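Local coordinates for putative O-GlcNAcase nagJ (Clostridium perfringens, PDB 6PV5), which probably cleaves N-acetylhexosamine residues from glycans, as a family 84 glycoside hydrolase whose catalytic barrel and flanking domains make up this chain, at residues His489-Arg492 with Pro498-Pro501; Ile306-Arg309 with Gln313-Glu316; Glu214-Ala219 with Tyr455-Val460. All blocks are in the same frame, centred on the assembly; numbering follows the deposited sequence.

How the interactions relate
Interactions 2 and 3 belong to the (beta/alpha)8 barrel, whereas interaction 1 lies beyond it, in the loop between helices 480-487 and 501-515. Interaction 2 follows the fourth barrel strand, next to the predicted proton donor Asp305: the side chains of Ile306 and Asp305 are about 6 Å apart. Interaction 3 brings together the regions just before the second strand and after the eighth, so interaction 2 falls within the sequence it spans. No two contacts touch. Centres are about 32 Å apart for interactions 2 and 3, about 24 Å for 1 and 3, and about 39 Å for 1 and 2; interactions 1 and 3 lie away from the predicted active residue.

Interaction 1 (His489-Arg492 with Pro498-Pro501); sequences HSTR and PDSP
Asp499 turns its carboxylate onto the backbone of Thr491 and Arg492, and its side chain can be traced outward to see why. From CB, the first torsion sets CG anti to the carbonyl carbon (chi1 -67°), which carries the carboxylate across to the other part of the loop. CG comes within 3.8 Å of His489 O. OD1 then takes two backbone amides: Thr491 N at 2.8 Å, meeting this oxygen almost head-on, and Arg492 N at 2.9 Å, on the syn side and 33° out of the carboxylate plane. Both bonds have N-H...O angles of 157°, and the two donors approach from opposite faces of the plane, so OD1 is gripped from two directions and the rotation of the carboxylate is restrained. The outer oxygen, OD2, forms a salt bridge with Lys414, whose NZ also bonds Arg492 O and which probably helps offset the charge of the buried carboxylate.

Beside this centre, Arg492 packs its CB 4.0 Å from Pro498 CA. Where the two ends of the loop come together, Ser500 CB sits over one face of the His489 imidazole, 4.0 Å from the ring centroid, a CH-pi contact displaced toward the rim. A water ties the same two residues, 2.8 Å from His489 ND1 and also hydrogen-bonded to Ser500 OG, while His489 NE2 bonds Glu530. The imidazole is thereby held at both nitrogens.

Asp499 thus closes the connection between helices 480-487 and 501-515, with Ser500 at the N-cap position of the latter although its side chain makes no capping bond. One carboxylate oxygen bridging two consecutive backbone N-H groups fixes the loop that leads into helix 501-515, in a part of the chain that probably resembles a hyaluronidase post-catalytic domain.

Interaction 2 (Ile306-Arg309 with Gln313-Glu316); sequences IENR and QQAE
The amides of Asn308 and Gln314 meet with their planes 65° apart, so they are steeply turned against each other rather than stacked. Gln314 NE2 donates to Asn308 OD1 at 2.6 Å with an N-H...O angle of 162°. That is short for such a bond, and the exact length should not be pressed. The acceptor lies close to the plane of the Gln314 amide, whereas seen from Asn308 the donor stands above the carbonyl plane, 40° out of it and away from a lone-pair direction. The same nitrogen also makes a weak bond to the backbone oxygen Asn308 O at 3.1 Å. Ile306 CD1 stands to one side of the Gln314 amide plane, 3.9 Å from NE2.

Gln314 reaches this position because its chain stays extended beyond CG, carrying the amide from the helix to the preceding loop. Asn308 comes from the opposite direction, Asn308 OD1 also passing 3.4 Å from Gln314 CG. At the far end of the amide, Gln314 OE1 bonds Tyr356 OH. Bonds at both ends probably restrain its rotation, and Asn308 O, which can only accept, is consistent with NE2 on this side.

Gln314 is buried, while Asn308 and Ile306 are partly exposed. The contact ties the loop after the fourth barrel strand, 298-302, back to the early turns of helix 311-326. Ile306 directly follows Asp305, the predicted proton donor. This is a beta-alpha loop at the C-terminal end of the strands in a (beta/alpha)8 barrel, where enzymes of this fold carry their active site.

Interaction 3 (Glu214-Ala219 with Tyr455-Val460); sequences EYKMNA and YGWNSV
This is an aliphatic-on-aromatic contact in a (beta/alpha)8 barrel: the side chain of Lys216 lies over the indole of Trp457 where the loop into the second strand meets the end of the helix that follows the eighth. Residues 214-219 lead from helix 202-214 into the second strand, 219-222, and Trp457 occupies the last turn of helix 446-457. The contact joins that loop to the last helix turn beside strand 188-192, whose Arg189 touches both: its NE bonds Lys216 O, and Trp457 packs on it.

Within the two segments a single residue pair does the touching, and the backbones stay apart, with 7.4 Å between Lys216 CA and Trp457 CA. Both side chains are buried, and together the segments bury 121 Å² of surface. Lys216 CD stands 3.9 Å from the centroid of the six-membered ring and only 6° off its normal, a CH-pi contact over the face. Nearer the backbone, Lys216 CB approaches the benzene part of the ring, 3.8 Å from Trp457 CE3, and Lys216 O is 3.9 Å from the same carbon. The chain thus runs across the indole, with the two side chains set obliquely to each other. On the tryptophan, CG anti to the backbone N (chi1 -176°) extends the ring from the helix toward the lysine.

The charge probably adds little to this contact. Lys216 NZ is 5.7 Å from the centroid of the five-membered ring, a long distance and at most a weak cation-pi attraction. The lysine chain is straight as far as CE and bends at its last torsion (chi4 96°), and NZ bonds Ser161 OG on helix 152-163 of the N-terminal domain. The indole is tied to that same domain, through the hydrogen bond from Trp457 NE1 to Asp182 OD1.

Interaction 1 (His489-Arg492 with Pro498-Pro501)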
ATOM      1  N   HIS A 489       7.002  -0.607 -17.533  1.00 25.75           N
ATOM      2  CA  HIS A 489       8.098  -1.544 -17.744  1.00 23.65           C
ATOM      3  C   HIS A 489       8.734  -1.963 -16.423  1.00 25.44           C
ATOM      4  O   HIS A 489       9.817  -2.533 -16.419  1.00 23.23           O
ATOM      5  CB  HIS A 489       9.158  -0.934 -18.669  1.00 25.29           C
ATOM      6  CG  HIS A 489       8.694  -0.718 -20.068  1.00 24.18           C
ATOM      7  ND1 HIS A 489       8.969  -1.612 -21.066  1.00 24.30           N
ATOM      8  CD2 HIS A 489       7.956   0.269 -20.626  1.00 23.87           C
ATOM      9  CE1 HIS A 489       8.444  -1.181 -22.203  1.00 23.15           C
ATOM     10  NE2 HIS A 489       7.810  -0.037 -21.957  1.00 24.49           N
ATOM     11  N   SER A 490       8.064  -1.696 -15.298  1.00 26.84           N
ATOM     12  CA  SER A 490       8.702  -1.888 -14.000  1.00 27.43           C
ATOM     13  C   SER A 490       7.690  -2.358 -12.946  1.00 28.27           C
ATOM     14  O   SER A 490       7.588  -1.737 -11.876  1.00 26.68           O
ATOM     15  CB  SER A 490       9.305  -0.569 -13.550  1.00 25.50           C
ATOM     16  OG  SER A 490      10.368  -0.807 -12.638  1.00 26.16           O
ATOM     17  N   THR A 491       6.884  -3.376 -13.274  1.00 25.65           N
ATOM     18  CA  THR A 491       5.791  -3.747 -12.378  1.00 26.99           C
ATOM     19  C   THR A 491       6.083  -5.105 -11.758  1.00 25.86           C
ATOM     20  O   THR A 491       5.721  -5.345 -10.623  1.00 28.96           O
ATOM     21  CB  THR A 491       4.398  -3.671 -13.023  1.00 26.30           C
ATOM     22  OG1 THR A 491       4.342  -4.561 -14.143  1.00 28.09           O
ATOM     23  CG2 THR A 491       4.031  -2.279 -13.491  1.00 27.90           C
ATOM     24  N   ARG A 492       6.788  -5.959 -12.491  1.00 23.64           N
ATOM     25  CA  ARG A 492       6.926  -7.348 -12.097  1.00 26.01           C
ATOM     26  C   ARG A 492       8.273  -7.575 -11.411  1.00 27.53           C
ATOM     27  O   ARG A 492       9.316  -7.338 -12.013  1.00 27.05           O
ATOM     28  CB  ARG A 492       6.754  -8.235 -13.338  1.00 26.77           C
ATOM     29  CG  ARG A 492       6.961  -9.727 -13.113  1.00 28.23           C
ATOM     30  CD  ARG A 492       5.786 -10.373 -12.381  1.00 28.59           C
ATOM     31  NE  ARG A 492       6.007 -11.803 -12.169  1.00 27.61           N
ATOM     32  CZ  ARG A 492       5.155 -12.646 -11.582  1.00 28.20           C
ATOM     33  NH1 ARG A 492       3.985 -12.227 -11.128  1.00 27.44           N
ATOM     34  NH2 ARG A 492       5.476 -13.917 -11.469  1.00 25.75           N
ATOM     35  N   PRO A 498       2.514  -8.395 -14.721  1.00 29.38           N
ATOM     36  CA  PRO A 498       3.580  -8.582 -15.720  1.00 28.45           C
ATOM     37  C   PRO A 498       3.925  -7.268 -16.422  1.00 26.71           C
ATOM     38  O   PRO A 498       3.052  -6.441 -16.663  1.00 26.84           O
ATOM     39  CB  PRO A 498       2.988  -9.624 -16.706  1.00 28.43           C
ATOM     40  CG  PRO A 498       1.950 -10.345 -15.831  1.00 34.82           C
ATOM     41  CD  PRO A 498       1.321  -9.222 -15.007  1.00 29.50           C
ATOM     42  N   ASP A 499       5.213  -7.069 -16.720  1.00 25.67           N
ATOM     43  CA  ASP A 499       5.680  -5.846 -17.356  1.00 25.61           C
ATOM     44  C   ASP A 499       5.149  -5.778 -18.793  1.00 26.60           C
ATOM     45  O   ASP A 499       5.067  -6.808 -19.462  1.00 27.50           O
ATOM     46  CB  ASP A 499       7.201  -5.870 -17.507  1.00 26.71           C
ATOM     47  CG  ASP A 499       7.985  -5.816 -16.202  1.00 30.84           C
ATOM     48  OD1 ASP A 499       7.429  -5.308 -15.196  1.00 29.02           O
ATOM     49  OD2 ASP A 499       9.175  -6.245 -16.216  1.00 30.01           O
ATOM     50  N   SER A 500       4.782  -4.567 -19.229  1.00 22.95           N
ATOM     51  CA  SER A 500       4.483  -4.225 -20.612  1.00 27.50           C
ATOM     52  C   SER A 500       3.873  -5.402 -21.376  1.00 27.20           C
ATOM     53  O   SER A 500       4.465  -5.876 -22.352  1.00 25.29           O
ATOM     54  CB  SER A 500       5.723  -3.692 -21.312  1.00 26.06           C
ATOM     55  OG  SER A 500       6.696  -4.727 -21.402  1.00 24.21           O
ATOM     56  N   PRO A 501       2.660  -5.881 -20.991  1.00 29.58           N
ATOM     57  CA  PRO A 501       2.081  -7.103 -21.588  1.00 26.92           C
ATOM     58  C   PRO A 501       1.719  -7.075 -23.080  1.00 26.15           C
ATOM     59  O   PRO A 501       1.808  -8.097 -23.761  1.00 27.19           O
ATOM     60  CB  PRO A 501       0.799  -7.322 -20.758  1.00 28.15           C
ATOM     61  CG  PRO A 501       0.459  -5.929 -20.240  1.00 29.32           C
ATOM     62  CD  PRO A 501       1.807  -5.293 -19.935  1.00 26.15           C
TER
HETATM   63  O   HOH W   1       9.365  -4.308 -20.689  1.00 29.99           O

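Interaction 2 (Ile306-Arg309 with Gln313-Glu316)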
ATOM      1  N   ILE A 306      13.322 -16.809  13.068  1.00 54.72           N
ATOM      2  CA  ILE A 306      14.170 -17.140  14.204  1.00 55.88           C
ATOM      3  C   ILE A 306      14.462 -18.641  14.233  1.00 61.59           C
ATOM      4  O   ILE A 306      14.124 -19.378  13.299  1.00 54.02           O
ATOM      5  CB  ILE A 306      13.554 -16.679  15.539  1.00 57.87           C
ATOM      6  CG1 ILE A 306      12.154 -17.267  15.750  1.00 52.21           C
ATOM      7  CG2 ILE A 306      13.581 -15.161  15.649  1.00 54.89           C
ATOM      8  CD1 ILE A 306      11.775 -17.470  17.194  1.00 53.50           C
ATOM      9  N   GLU A 307      15.067 -19.067  15.355  1.00 60.96           N
ATOM     10  CA  GLU A 307      15.593 -20.409  15.554  1.00 60.33           C
ATOM     11  C   GLU A 307      14.554 -21.311  16.222  1.00 64.20           C
ATOM     12  O   GLU A 307      14.311 -22.422  15.752  1.00 64.00           O
ATOM     13  CB  GLU A 307      16.882 -20.361  16.379  1.00 58.60           C
ATOM     14  N   ASN A 308      13.962 -20.844  17.330  1.00 56.20           N
ATOM     15  CA  ASN A 308      13.088 -21.681  18.139  1.00 61.78           C
ATOM     16  C   ASN A 308      11.890 -22.186  17.319  1.00 58.30           C
ATOM     17  O   ASN A 308      11.234 -21.454  16.580  1.00 47.28           O
ATOM     18  CB  ASN A 308      12.764 -21.027  19.489  1.00 67.07           C
ATOM     19  CG  ASN A 308      11.512 -21.578  20.138  1.00 71.81           C
ATOM     20  OD1 ASN A 308      10.470 -20.927  20.136  1.00 73.82           O
ATOM     21  ND2 ASN A 308      11.590 -22.783  20.680  1.00 77.71           N
ATOM     22  N   ARG A 309      11.597 -23.475  17.473  1.00 59.75           N
ATOM     23  CA  ARG A 309      10.509 -24.077  16.731  1.00 57.06           C
ATOM     24  C   ARG A 309       9.471 -24.612  17.710  1.00 51.12           C
ATOM     25  O   ARG A 309       8.772 -25.572  17.407  1.00 48.38           O
ATOM     26  CB  ARG A 309      11.066 -25.195  15.850  1.00 57.97           C
ATOM     27  CG  ARG A 309      10.242 -25.448  14.599  1.00 63.11           C
ATOM     28  CD  ARG A 309      11.121 -25.763  13.410  1.00 63.77           C
ATOM     29  NE  ARG A 309      10.323 -25.511  12.223  1.00 62.96           N
ATOM     30  CZ  ARG A 309      10.549 -24.542  11.348  1.00 66.27           C
ATOM     31  NH1 ARG A 309      11.572 -23.719  11.510  1.00 60.89           N
ATOM     32  NH2 ARG A 309       9.751 -24.409  10.303  1.00 72.35           N
ATOM     33  N   GLN A 313       5.232 -22.979  23.332  1.00 39.80           N
ATOM     34  CA  GLN A 313       5.867 -21.965  24.166  1.00 42.96           C
ATOM     35  C   GLN A 313       5.660 -20.566  23.592  1.00 46.11           C
ATOM     36  O   GLN A 313       5.396 -19.625  24.346  1.00 48.39           O
ATOM     37  CB  GLN A 313       7.349 -22.289  24.377  1.00 45.63           C
ATOM     38  CG  GLN A 313       7.549 -23.569  25.179  1.00 47.35           C
ATOM     39  CD  GLN A 313       8.964 -24.085  25.270  1.00 52.77           C
ATOM     40  OE1 GLN A 313       9.686 -24.191  24.281  1.00 60.30           O
ATOM     41  NE2 GLN A 313       9.367 -24.456  26.472  1.00 53.66           N
ATOM     42  N   GLN A 314       5.748 -20.432  22.258  1.00 41.02           N
ATOM     43  CA  GLN A 314       5.555 -19.124  21.639  1.00 37.70           C
ATOM     44  C   GLN A 314       4.105 -18.664  21.808  1.00 36.97           C
ATOM     45  O   GLN A 314       3.845 -17.495  22.088  1.00 34.70           O
ATOM     46  CB  GLN A 314       5.968 -19.119  20.161  1.00 37.92           C
ATOM     47  CG  GLN A 314       7.448 -19.416  19.924  1.00 37.73           C
ATOM     48  CD  GLN A 314       7.782 -19.618  18.463  1.00 41.02           C
ATOM     49  OE1 GLN A 314       6.965 -19.391  17.570  1.00 39.55           O
ATOM     50  NE2 GLN A 314       9.017 -20.016  18.202  1.00 39.33           N
ATOM     51  N   ALA A 315       3.156 -19.585  21.602  1.00 35.61           N
ATOM     52  CA  ALA A 315       1.755 -19.235  21.718  1.00 34.32           C
ATOM     53  C   ALA A 315       1.439 -18.883  23.171  1.00 35.20           C
ATOM     54  O   ALA A 315       0.656 -17.966  23.432  1.00 36.53           O
ATOM     55  CB  ALA A 315       0.893 -20.362  21.213  1.00 31.83           C
ATOM     56  N   GLU A 316       2.065 -19.609  24.102  1.00 34.74           N
ATOM     57  CA  GLU A 316       1.814 -19.363  25.517  1.00 42.98           C
ATOM     58  C   GLU A 316       2.295 -17.974  25.934  1.00 39.34           C
ATOM     59  O   GLU A 316       1.551 -17.261  26.611  1.00 41.59           O
ATOM     60  CB  GLU A 316       2.355 -20.492  26.400  1.00 44.17           C
ATOM     61  CG  GLU A 316       1.468 -21.719  26.336  1.00 51.80           C
ATOM     62  CD  GLU A 316       1.986 -22.913  27.117  1.00 66.43           C
ATOM     63  OE1 GLU A 316       3.124 -22.827  27.648  1.00 68.96           O
ATOM     64  OE2 GLU A 316       1.243 -23.929  27.197  1.00 70.61           O
TER

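Interaction 3 (Glu214-Ala219 with Tyr455-Val460)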
ATOM      1  N   GLU A 214      -4.679  10.227   4.645  1.00 38.61           N
ATOM      2  CA  GLU A 214      -5.265  10.817   3.459  1.00 40.45           C
ATOM      3  C   GLU A 214      -6.075   9.785   2.672  1.00 39.16           C
ATOM      4  O   GLU A 214      -7.089  10.128   2.060  1.00 36.11           O
ATOM      5  CB  GLU A 214      -4.164  11.454   2.609  1.00 46.01           C
ATOM      6  CG  GLU A 214      -4.712  12.385   1.541  1.00 56.42           C
ATOM      7  CD  GLU A 214      -5.117  13.776   2.009  1.00 65.90           C
ATOM      8  OE1 GLU A 214      -5.284  14.663   1.138  1.00 76.81           O
ATOM      9  OE2 GLU A 214      -5.262  13.979   3.236  1.00 62.69           O
ATOM     10  N   TYR A 215      -5.631   8.519   2.708  1.00 35.95           N
ATOM     11  CA  TYR A 215      -6.202   7.507   1.832  1.00 37.21           C
ATOM     12  C   TYR A 215      -6.825   6.362   2.633  1.00 38.29           C
ATOM     13  O   TYR A 215      -7.087   5.287   2.087  1.00 33.89           O
ATOM     14  CB  TYR A 215      -5.176   7.110   0.764  1.00 34.16           C
ATOM     15  CG  TYR A 215      -4.892   8.278  -0.145  1.00 35.31           C
ATOM     16  CD1 TYR A 215      -5.829   8.656  -1.087  1.00 31.98           C
ATOM     17  CD2 TYR A 215      -3.744   9.048  -0.009  1.00 32.67           C
ATOM     18  CE1 TYR A 215      -5.616   9.740  -1.918  1.00 36.28           C
ATOM     19  CE2 TYR A 215      -3.523  10.150  -0.825  1.00 36.14           C
ATOM     20  CZ  TYR A 215      -4.467  10.494  -1.781  1.00 34.90           C
ATOM     21  OH  TYR A 215      -4.316  11.564  -2.604  1.00 37.09           O
ATOM     22  N   LYS A 216      -7.049   6.621   3.929  1.00 38.85           N
ATOM     23  CA  LYS A 216      -7.889   5.810   4.799  1.00 36.92           C
ATOM     24  C   LYS A 216      -7.214   4.476   5.116  1.00 38.63           C
ATOM     25  O   LYS A 216      -7.903   3.492   5.371  1.00 40.39           O
ATOM     26  CB  LYS A 216      -9.295   5.622   4.215  1.00 35.90           C
ATOM     27  CG  LYS A 216     -10.052   6.900   3.861  1.00 37.19           C
ATOM     28  CD  LYS A 216     -11.444   6.643   3.361  1.00 42.81           C
ATOM     29  CE  LYS A 216     -12.182   7.907   2.981  1.00 47.02           C
ATOM     30  NZ  LYS A 216     -12.083   8.200   1.530  1.00 46.54           N
ATOM     31  N   MET A 217      -5.875   4.459   5.139  1.00 34.40           N
ATOM     32  CA  MET A 217      -5.158   3.340   5.733  1.00 38.28           C
ATOM     33  C   MET A 217      -4.977   3.633   7.216  1.00 38.84           C
ATOM     34  O   MET A 217      -4.535   4.713   7.576  1.00 37.37           O
ATOM     35  CB  MET A 217      -3.775   3.144   5.112  1.00 36.64           C
ATOM     36  CG  MET A 217      -3.803   3.075   3.590  1.00 41.76           C
ATOM     37  SD  MET A 217      -2.213   2.489   2.912  1.00 44.13           S
ATOM     38  CE  MET A 217      -2.355   0.728   3.214  1.00 39.74           C
ATOM     39  N   ASN A 218      -5.240   2.631   8.062  1.00 39.05           N
ATOM     40  CA  ASN A 218      -5.516   2.902   9.463  1.00 36.06           C
ATOM     41  C   ASN A 218      -4.417   2.341  10.349  1.00 34.84           C
ATOM     42  O   ASN A 218      -4.580   2.338  11.557  1.00 37.49           O
ATOM     43  CB  ASN A 218      -6.910   2.403   9.874  1.00 38.49           C
ATOM     44  CG  ASN A 218      -7.088   0.894   9.823  1.00 41.24           C
ATOM     45  OD1 ASN A 218      -6.180   0.153   9.440  1.00 37.63           O
ATOM     46  ND2 ASN A 218      -8.257   0.419  10.230  1.00 39.63           N
ATOM     47  N   ALA A 219      -3.309   1.844   9.775  1.00 31.66           N
ATOM     48  CA  ALA A 219      -2.252   1.377  10.656  1.00 29.39           C
ATOM     49  C   ALA A 219      -0.871   1.482  10.016  1.00 31.24           C
ATOM     50  O   ALA A 219      -0.703   1.290   8.817  1.00 29.36           O
ATOM     51  CB  ALA A 219      -2.523  -0.045  11.092  1.00 31.02           C
ATOM     52  N   TYR A 455      -7.478  -1.256  -2.558  1.00 31.55           N
ATOM     53  CA  TYR A 455      -7.855  -2.650  -2.470  1.00 32.41           C
ATOM     54  C   TYR A 455      -8.332  -2.954  -1.051  1.00 32.56           C
ATOM     55  O   TYR A 455      -9.339  -3.630  -0.893  1.00 30.04           O
ATOM     56  CB  TYR A 455      -6.684  -3.577  -2.808  1.00 29.96           C
ATOM     57  CG  TYR A 455      -6.989  -5.026  -2.510  1.00 28.79           C
ATOM     58  CD1 TYR A 455      -7.827  -5.771  -3.337  1.00 29.38           C
ATOM     59  CD2 TYR A 455      -6.478  -5.636  -1.379  1.00 28.01           C
ATOM     60  CE1 TYR A 455      -8.117  -7.100  -3.068  1.00 28.95           C
ATOM     61  CE2 TYR A 455      -6.755  -6.965  -1.097  1.00 28.75           C
ATOM     62  CZ  TYR A 455      -7.600  -7.684  -1.926  1.00 27.60           C
ATOM     63  OH  TYR A 455      -7.854  -8.993  -1.642  1.00 28.82           O
ATOM     64  N   GLY A 456      -7.569  -2.476  -0.055  1.00 32.19           N
ATOM     65  CA  GLY A 456      -7.860  -2.678   1.351  1.00 33.84           C
ATOM     66  C   GLY A 456      -9.213  -2.075   1.717  1.00 39.04           C
ATOM     67  O   GLY A 456      -9.974  -2.662   2.492  1.00 40.22           O
ATOM     68  N   TRP A 457      -9.514  -0.910   1.127  1.00 34.77           N
ATOM     69  CA  TRP A 457     -10.736  -0.207   1.466  1.00 34.74           C
ATOM     70  C   TRP A 457     -11.928  -0.825   0.734  1.00 35.49           C
ATOM     71  O   TRP A 457     -13.015  -0.900   1.288  1.00 37.23           O
ATOM     72  CB  TRP A 457     -10.622   1.294   1.181  1.00 33.62           C
ATOM     73  CG  TRP A 457     -11.846   2.039   1.612  1.00 34.10           C
ATOM     74  CD1 TRP A 457     -12.934   2.355   0.850  1.00 32.72           C
ATOM     75  CD2 TRP A 457     -12.143   2.497   2.945  1.00 34.51           C
ATOM     76  NE1 TRP A 457     -13.865   3.011   1.605  1.00 33.35           N
ATOM     77  CE2 TRP A 457     -13.419   3.100   2.899  1.00 35.50           C
ATOM     78  CE3 TRP A 457     -11.466   2.455   4.167  1.00 33.74           C
ATOM     79  CZ2 TRP A 457     -14.026   3.643   4.030  1.00 31.79           C
ATOM     80  CZ3 TRP A 457     -12.067   2.996   5.283  1.00 36.72           C
ATOM     81  CH2 TRP A 457     -13.328   3.586   5.210  1.00 32.95           C
ATOM     82  N   ASN A 458     -11.730  -1.231  -0.522  1.00 34.73           N
ATOM     83  CA  ASN A 458     -12.835  -1.620  -1.383  1.00 36.83           C
ATOM     84  C   ASN A 458     -12.337  -2.718  -2.314  1.00 35.71           C
ATOM     85  O   ASN A 458     -12.089  -2.464  -3.498  1.00 35.27           O
ATOM     86  CB  ASN A 458     -13.459  -0.411  -2.098  1.00 34.62           C
ATOM     87  CG  ASN A 458     -14.750  -0.688  -2.858  1.00 38.50           C
ATOM     88  OD1 ASN A 458     -15.111  -1.832  -3.131  1.00 36.25           O
ATOM     89  ND2 ASN A 458     -15.445   0.367  -3.259  1.00 37.68           N
ATOM     90  N   SER A 459     -12.224  -3.936  -1.754  1.00 36.01           N
ATOM     91  CA  SER A 459     -11.663  -5.079  -2.458  1.00 37.62           C
ATOM     92  C   SER A 459     -12.627  -5.585  -3.518  1.00 40.56           C
ATOM     93  O   SER A 459     -12.222  -6.055  -4.580  1.00 44.47           O
ATOM     94  CB  SER A 459     -11.245  -6.174  -1.516  1.00 38.22           C
ATOM     95  OG  SER A 459     -12.353  -6.659  -0.774  1.00 40.71           O
ATOM     96  N   VAL A 460     -13.917  -5.453  -3.228  1.00 43.92           N
ATOM     97  CA  VAL A 460     -14.952  -5.919  -4.133  1.00 43.25           C
ATOM     98  C   VAL A 460     -14.895  -5.164  -5.460  1.00 40.50           C
ATOM     99  O   VAL A 460     -14.994  -5.777  -6.520  1.00 44.74           O
ATOM    100  CB  VAL A 460     -16.331  -5.858  -3.447  1.00 46.32           C
ATOM    101  CG1 VAL A 460     -17.479  -5.622  -4.423  1.00 42.63           C
ATOM    102  CG2 VAL A 460     -16.555  -7.111  -2.615  1.00 47.06           C
TER